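Local atomic coordinates of extracellular ligand-binding receptor (Rhodopseudomonas palustris, PDB entry 4F06), a protein that binds p-hydroxybenzoic acid and, as the solute-binding component of an ABC transporter, probably passes lignin-derived aromatic acids on for uptake. Residues V170-V174 with R189-A195; S113-V117 with P308-I312; H254-H259 with Q338-R343. One frame throughout, in Å; residues are numbered along the deposited sequence. Where two conformers were deposited one is given.

The three contacts illustrate how chemistry follows place in a two-lobed binding protein. Interactions 1 and 3 reach the same large mixed sheet, at strands 169-176 and 336-348, while interaction 2 joins the border of the other sheet to helix 308-315; interactions 1 and 2 lie on opposite sides of the chain's centre, their own centres about 43 Å apart. Partly buried, interaction 1 relies on close carbon contacts and a charge attraction without a directed bond. Interaction 2 is buried round a tyrosine ring held by proline and tied to a carboxylate. Interaction 3, also buried and the most central, works through a tyrosine edge, an oblique ring pair, polar side chains and one bridging water.

Interaction 1. Residues V170-V174 with R189-A195; sequences VVEAV and RIKNSGA
Glu172 lays its carboxylate against the last turn of helix 184-193. Its CG stands anti to the backbone N (chi1 -168°) and the chain beyond is extended, carrying the group from the strand to the helix. OE1 comes within 3.4 Å of Ile190 CA and 3.5 Å of Ser193 CB, while OE2 lies 3.4 Å from Arg189 CB. The Arg189 side chain, bent at chi3, crosses that of Glu172 at about a right angle. The resulting salt bridge is long, with Glu172 OE2 3.9 Å from Arg189 NE and well out of the guanidinium plane. Val174 CG2 may lie over one face of that guanidinium, offset toward the rim, though the valine has two conformers and this placing is uncertain. Val171 works at the far end, where its CG2 packs 3.9 Å from Ala195 CB and also beside Ser193 OG. That hydroxyl is occupied within its own segment: it donates to Ile190 O, over 2.6 Å, and accepts from the Ala195 backbone N in an ST turn. Strand 169-176, helix 184-193 and strand 197-201 form a right-handed beta-alpha-beta crossover, with strand 141-147 between the two strands; the segments run antiparallel, axes 8.8 Å apart. The chemistry implies a contact held by close packing, much of it carboxylate against carbon, in which the arginine probably offsets the carboxylate's charge without fixing its direction.

Interaction 2. Residues S113-V117 with P308-I312; sequences SPYIV and PDKAI
Tyr115, the third residue of a type I beta turn from Ser113 to Ile116, lies against the first turn of helix 308-315; the turn leads into strand 116-118, an outermost strand of the smaller sheet in this periplasmic binding protein fold. Ser113 prepares the turn, its OG accepting from the Tyr115 backbone N in an ST turn. Pro114 then contributes on two fronts: its carbonyl O lies 3.8 Å from Ile312 CG2, and its CG sits over one face of the Tyr115 ring, offset toward the rim. The opposite face belongs to Pro308, whose CB stands 3.5 Å from the ring centroid and only 12° off the normal, a CH-pi contact that leaves the ring between two prolines. With CG anti to its own carbonyl carbon (chi1 -62°), the tyrosine reaches along the helix start, and OH donates to Asp309 OD1 over 2.6 Å. The oxygen lies at the ring's edge, but the hydroxyl meets it 45° above the carboxylate plane. One short bond thus ties the end of a ring already confined by packing. Ile312 supports the base of the tyrosine, its CG1 4.0 Å from Tyr115 CD1. The side chain of Ile116 turns away to pack on Leu92 and Met99, and this residue meets the helix through its backbone alone, with Ile312 CD1 4.4 Å from Ile116 N.

Interaction 3. Residues H254-H259 with Q338-R343; sequences HYAVSH and QNVYLR
Tyr341 and His254 meet where the chain leaves strand 250-253 and begins to peel away from its antiparallel neighbour 336-348. A chi1 of -54° puts the Tyr341 ring beside its own backbone N and turns it toward the departing loop, where the ring meets His254 O edge-on, CE1 3.6 Å from that oxygen, which lies in the ring plane. A water spans the widening gap, donating to His254 O at 2.8 Å and to Asn339 O at 2.7 Å, while the CA-H of His254 also points at Asn339 O. Further out, the Tyr341 hydroxyl is gripped from its own strand by Asn339 ND2, 3.0 Å from OH and nearly in the amide plane, and has a second partner in the carbonyl of Arg324. His259 brings CE1 to 3.2 Å from that OH; the two rings are oblique, with planes 54° apart, and His259 ND1 is held by Glu356. A phenylalanine in place of Tyr341 would probably leave Asn339 ND2 and the Arg324 carbonyl without their shared partner. Gln338 stretches beyond CG to lay its amide against His254, CD lying 3.4 Å from His254 CB, while Arg324, Ser120 and Gln125 take up its polar atoms. Arg343 instead folds back: an unusual chi2 of 94° and a second bend at chi3 lead NH1 to 3.0 Å from Tyr255 O and on to the Ala256 methyl, with NE bonded to Ser251. Gln338 also touches Phe121 of the ligand pocket. Because the loop leaves the second sheet while Gln338 bonds to Ser120, just after strand 116-118 of the other sheet, the site is probably part of the hinge between the lobes, as in leucine-binding-protein-type folds.

Interaction 1. Residues V170-V174 with R189-A195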
# COMPACT_ATOMS: atom_id res chain seq x y z
N VAL A 170 18.22 11.79 -14.15
CA VAL A 170 18.07 10.34 -13.99
C VAL A 170 19.08 9.72 -14.93
O VAL A 170 18.94 9.86 -16.17
CB VAL A 170 16.65 9.89 -14.26
CG1 VAL A 170 16.56 8.35 -14.24
CG2 VAL A 170 15.71 10.46 -13.20
N VAL A 171 20.09 9.04 -14.38
CA VAL A 171 21.20 8.55 -15.18
C VAL A 171 21.05 7.10 -15.55
O VAL A 171 21.77 6.61 -16.40
CB VAL A 171 22.57 8.81 -14.52
CG1 VAL A 171 22.81 10.31 -14.45
CG2 VAL A 171 22.67 8.10 -13.18
N GLU A 172 20.11 6.41 -14.93
CA GLU A 172 19.89 4.98 -15.19
C GLU A 172 18.46 4.66 -14.76
O GLU A 172 17.98 5.20 -13.75
CB GLU A 172 20.86 4.14 -14.36
CG GLU A 172 20.86 2.68 -14.82
CD GLU A 172 21.77 1.81 -14.00
OE1 GLU A 172 22.14 2.24 -12.89
OE2 GLU A 172 22.07 0.69 -14.48
N ALA A 173 17.77 3.81 -15.51
CA ALA A 173 16.45 3.38 -15.11
C ALA A 173 16.35 1.91 -15.48
O ALA A 173 16.42 1.56 -16.68
CB ALA A 173 15.36 4.18 -15.82
N VAL A 174 16.18 1.05 -14.47
CA VAL A 174 16.19 -0.39 -14.64
C VAL A 174 14.81 -0.93 -14.25
O VAL A 174 14.33 -0.63 -13.15
CB VAL A 174 17.28 -1.04 -13.77
CG1 VAL A 174 17.28 -2.54 -13.91
CG2 VAL A 174 18.65 -0.46 -14.15
N ARG A 189 25.62 -2.47 -11.86
CA ARG A 189 25.21 -1.53 -12.89
C ARG A 189 25.00 -0.14 -12.26
O ARG A 189 25.44 0.88 -12.82
CB ARG A 189 23.93 -2.03 -13.57
CG ARG A 189 24.19 -3.17 -14.55
CD ARG A 189 22.90 -3.83 -15.02
NE ARG A 189 22.08 -2.92 -15.82
CZ ARG A 189 20.83 -3.17 -16.19
NH1 ARG A 189 20.22 -4.30 -15.82
NH2 ARG A 189 20.18 -2.28 -16.91
N ILE A 190 24.37 -0.10 -11.08
CA ILE A 190 24.19 1.16 -10.37
C ILE A 190 25.53 1.79 -9.99
O ILE A 190 25.72 3.02 -10.19
CB ILE A 190 23.26 0.98 -9.17
CG1 ILE A 190 21.85 0.65 -9.69
CG2 ILE A 190 23.26 2.25 -8.33
CD1 ILE A 190 20.87 0.18 -8.62
N LYS A 191 26.47 1.00 -9.45
CA LYS A 191 27.82 1.53 -9.16
C LYS A 191 28.37 2.20 -10.41
O LYS A 191 28.82 3.35 -10.36
CB LYS A 191 28.79 0.42 -8.75
CG LYS A 191 28.59 -0.14 -7.35
CD LYS A 191 29.71 -1.13 -7.03
CE LYS A 191 29.39 -2.04 -5.84
NZ LYS A 191 30.51 -2.96 -5.46
N ASN A 192 28.30 1.47 -11.52
CA ASN A 192 28.90 1.93 -12.78
C ASN A 192 28.29 3.21 -13.31
O ASN A 192 28.94 3.94 -14.06
CB ASN A 192 28.77 0.86 -13.88
CG ASN A 192 29.62 -0.37 -13.63
OD1 ASN A 192 30.51 -0.36 -12.77
ND2 ASN A 192 29.35 -1.45 -14.38
N SER A 193 27.06 3.49 -12.92
CA SER A 193 26.31 4.65 -13.42
C SER A 193 26.83 5.96 -12.84
O SER A 193 26.58 7.02 -13.41
CB SER A 193 24.82 4.52 -13.08
OG SER A 193 24.58 4.85 -11.72
N GLY A 194 27.51 5.89 -11.70
CA GLY A 194 27.97 7.07 -10.99
C GLY A 194 26.88 7.82 -10.23
O GLY A 194 27.12 8.90 -9.69
N ALA A 195 25.66 7.26 -10.18
CA ALA A 195 24.55 7.87 -9.43
C ALA A 195 24.95 8.07 -7.98
O ALA A 195 25.66 7.24 -7.38
CB ALA A 195 23.31 6.97 -9.52

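Interaction 2. Residues S113-V117 with P308-I312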
# COMPACT_ATOMS: atom_id res chain seq x y z
N SER A 113 -13.56 0.81 -12.87
CA SER A 113 -14.93 0.53 -12.49
C SER A 113 -15.44 1.70 -11.71
O SER A 113 -14.70 2.23 -10.89
CB SER A 113 -15.00 -0.68 -11.55
OG SER A 113 -16.33 -0.92 -11.12
N PRO A 114 -16.73 2.06 -11.82
CA PRO A 114 -17.30 3.10 -10.96
C PRO A 114 -17.42 2.64 -9.50
O PRO A 114 -17.61 3.47 -8.62
CB PRO A 114 -18.71 3.34 -11.54
CG PRO A 114 -19.05 2.03 -12.21
CD PRO A 114 -17.72 1.57 -12.81
N TYR A 115 -17.28 1.34 -9.25
CA TYR A 115 -17.59 0.79 -7.92
C TYR A 115 -16.34 0.39 -7.14
O TYR A 115 -16.43 -0.38 -6.21
CB TYR A 115 -18.55 -0.41 -8.03
CG TYR A 115 -19.90 -0.13 -8.62
CD1 TYR A 115 -20.49 1.15 -8.61
CD2 TYR A 115 -20.63 -1.18 -9.17
CE1 TYR A 115 -21.76 1.37 -9.16
CE2 TYR A 115 -21.90 -0.98 -9.65
CZ TYR A 115 -22.45 0.29 -9.68
OH TYR A 115 -23.74 0.46 -10.16
N ILE A 116 -15.19 0.96 -7.49
CA ILE A 116 -13.98 0.75 -6.73
C ILE A 116 -13.71 1.99 -5.84
O ILE A 116 -13.85 3.15 -6.27
CB ILE A 116 -12.77 0.58 -7.68
CG1 ILE A 116 -12.87 -0.75 -8.37
CG2 ILE A 116 -11.45 0.68 -6.88
CD1 ILE A 116 -11.90 -0.92 -9.51
N VAL A 117 -13.35 1.73 -4.58
CA VAL A 117 -12.78 2.77 -3.72
C VAL A 117 -11.51 2.23 -3.11
O VAL A 117 -11.46 1.03 -2.83
CB VAL A 117 -13.81 3.26 -2.67
CG1 VAL A 117 -14.27 2.11 -1.77
CG2 VAL A 117 -13.31 4.46 -1.86
N PRO A 308 -25.11 -0.61 -5.15
CA PRO A 308 -23.75 -0.05 -5.27
C PRO A 308 -23.71 1.42 -5.64
O PRO A 308 -22.82 2.12 -5.19
CB PRO A 308 -23.12 -0.92 -6.38
CG PRO A 308 -24.32 -1.45 -7.16
CD PRO A 308 -25.35 -1.73 -6.10
N ASP A 309 -24.69 1.93 -6.40
CA ASP A 309 -24.65 3.37 -6.70
C ASP A 309 -24.78 4.19 -5.40
O ASP A 309 -24.05 5.16 -5.20
CB ASP A 309 -25.81 3.77 -7.65
CG ASP A 309 -25.61 3.32 -9.09
OD1 ASP A 309 -24.52 2.88 -9.48
OD2 ASP A 309 -26.58 3.46 -9.88
N LYS A 310 -25.71 3.79 -4.53
CA LYS A 310 -25.93 4.52 -3.27
C LYS A 310 -24.73 4.30 -2.34
O LYS A 310 -24.27 5.23 -1.67
CB LYS A 310 -27.22 4.02 -2.62
CG LYS A 310 -27.60 4.82 -1.38
CD LYS A 310 -29.00 4.51 -0.86
CE LYS A 310 -30.10 4.77 -1.86
NZ LYS A 310 -31.38 4.45 -1.18
N ALA A 311 -24.18 3.08 -2.32
CA ALA A 311 -23.04 2.77 -1.44
C ALA A 311 -21.83 3.64 -1.82
O ALA A 311 -21.20 4.27 -0.96
CB ALA A 311 -22.67 1.29 -1.57
N ILE A 312 -21.50 3.69 -3.11
CA ILE A 312 -20.33 4.47 -3.54
C ILE A 312 -20.59 5.95 -3.31
O ILE A 312 -19.65 6.67 -2.91
CB ILE A 312 -19.99 4.14 -5.00
CG1 ILE A 312 -19.41 2.74 -5.08
CG2 ILE A 312 -19.11 5.21 -5.64
CD1 ILE A 312 -17.96 2.63 -4.57

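Interaction 3. Residues H254-H259 with Q338-R343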
# COMPACT_ATOMS: atom_id res chain seq x y z
N HIS A 254 2.69 6.62 3.40
CA HIS A 254 1.47 7.13 4.05
C HIS A 254 1.23 6.55 5.45
O HIS A 254 0.36 7.04 6.16
CB HIS A 254 0.27 6.80 3.13
CG HIS A 254 0.19 5.34 2.89
ND1 HIS A 254 1.16 4.66 2.19
CD2 HIS A 254 -0.70 4.41 3.38
CE1 HIS A 254 0.89 3.34 2.26
NE2 HIS A 254 -0.25 3.17 2.97
N TYR A 255 1.97 5.52 5.84
CA TYR A 255 1.76 4.93 7.16
C TYR A 255 3.07 4.42 7.72
O TYR A 255 3.81 3.71 7.03
CB TYR A 255 0.73 3.76 7.13
CG TYR A 255 0.49 3.18 8.52
CD1 TYR A 255 -0.11 3.96 9.52
CD2 TYR A 255 0.94 1.89 8.87
CE1 TYR A 255 -0.29 3.47 10.81
CE2 TYR A 255 0.72 1.40 10.17
CZ TYR A 255 0.15 2.21 11.13
OH TYR A 255 -0.01 1.71 12.41
N ALA A 256 3.28 4.69 9.01
CA ALA A 256 4.34 4.06 9.81
C ALA A 256 3.72 3.52 11.09
O ALA A 256 2.90 4.21 11.71
CB ALA A 256 5.48 5.03 10.15
N VAL A 257 4.14 2.34 11.51
CA VAL A 257 3.65 1.77 12.77
C VAL A 257 4.00 2.72 13.92
O VAL A 257 3.25 2.82 14.91
CB VAL A 257 4.26 0.38 13.00
CG1 VAL A 257 3.91 -0.17 14.38
CG2 VAL A 257 3.78 -0.56 11.90
N SER A 258 5.10 3.46 13.78
CA SER A 258 5.53 4.42 14.80
C SER A 258 4.75 5.74 14.77
O SER A 258 5.03 6.65 15.58
CB SER A 258 6.99 4.76 14.59
OG SER A 258 7.13 5.53 13.41
N HIS A 259 3.75 5.89 13.89
CA HIS A 259 3.08 7.19 13.80
C HIS A 259 2.59 7.66 15.16
O HIS A 259 1.86 6.92 15.86
CB HIS A 259 1.90 7.12 12.79
CG HIS A 259 1.23 8.45 12.59
ND1 HIS A 259 1.88 9.51 12.02
CD2 HIS A 259 -0.06 8.86 12.88
CE1 HIS A 259 1.03 10.55 11.95
NE2 HIS A 259 -0.15 10.17 12.47
N GLN A 338 -4.35 11.67 1.51
CA GLN A 338 -3.72 11.39 2.80
C GLN A 338 -2.37 12.06 2.84
O GLN A 338 -1.72 12.35 1.82
CB GLN A 338 -3.56 9.88 2.98
CG GLN A 338 -2.65 9.21 1.92
CD GLN A 338 -2.79 7.71 2.01
OE1 GLN A 338 -3.12 7.18 3.06
NE2 GLN A 338 -2.52 6.98 0.90
N ASN A 339 -1.86 12.24 4.06
CA ASN A 339 -0.46 12.70 4.22
C ASN A 339 0.51 11.65 3.68
O ASN A 339 0.27 10.42 3.76
CB ASN A 339 -0.16 12.83 5.71
CG ASN A 339 -1.04 13.85 6.41
OD1 ASN A 339 -1.70 14.70 5.77
ND2 ASN A 339 -1.03 13.78 7.74
N VAL A 340 1.63 12.14 3.15
CA VAL A 340 2.79 11.28 2.85
C VAL A 340 3.92 11.76 3.72
O VAL A 340 4.16 12.98 3.80
CB VAL A 340 3.13 11.35 1.33
CG1 VAL A 340 4.42 10.56 1.04
CG2 VAL A 340 1.96 10.78 0.52
N TYR A 341 4.58 10.85 4.42
CA TYR A 341 5.62 11.23 5.35
C TYR A 341 6.99 10.82 4.79
O TYR A 341 7.13 9.77 4.17
CB TYR A 341 5.40 10.53 6.72
CG TYR A 341 4.03 10.77 7.30
CD1 TYR A 341 2.95 9.91 7.01
CD2 TYR A 341 3.82 11.83 8.18
CE1 TYR A 341 1.70 10.12 7.53
CE2 TYR A 341 2.57 12.01 8.75
CZ TYR A 341 1.51 11.17 8.44
OH TYR A 341 0.27 11.39 9.00
N LEU A 342 8.00 11.63 5.08
CA LEU A 342 9.39 11.21 4.91
C LEU A 342 9.79 10.52 6.19
O LEU A 342 9.60 11.09 7.28
CB LEU A 342 10.30 12.43 4.65
CG LEU A 342 11.81 12.05 4.67
CD1 LEU A 342 12.18 11.15 3.49
CD2 LEU A 342 12.63 13.33 4.70
N ARG A 343 10.38 9.32 6.08
CA ARG A 343 10.85 8.57 7.26
C ARG A 343 12.30 8.19 7.04
O ARG A 343 12.80 8.14 5.91
CB ARG A 343 10.05 7.28 7.47
CG ARG A 343 8.52 7.47 7.42
CD ARG A 343 7.92 7.22 6.03
NE ARG A 343 8.28 5.89 5.51
CZ ARG A 343 7.72 4.75 5.92
NH1 ARG A 343 6.64 4.73 6.73
NH2 ARG A 343 8.26 3.59 5.54
O HOH W 1 -1.35 9.19 5.59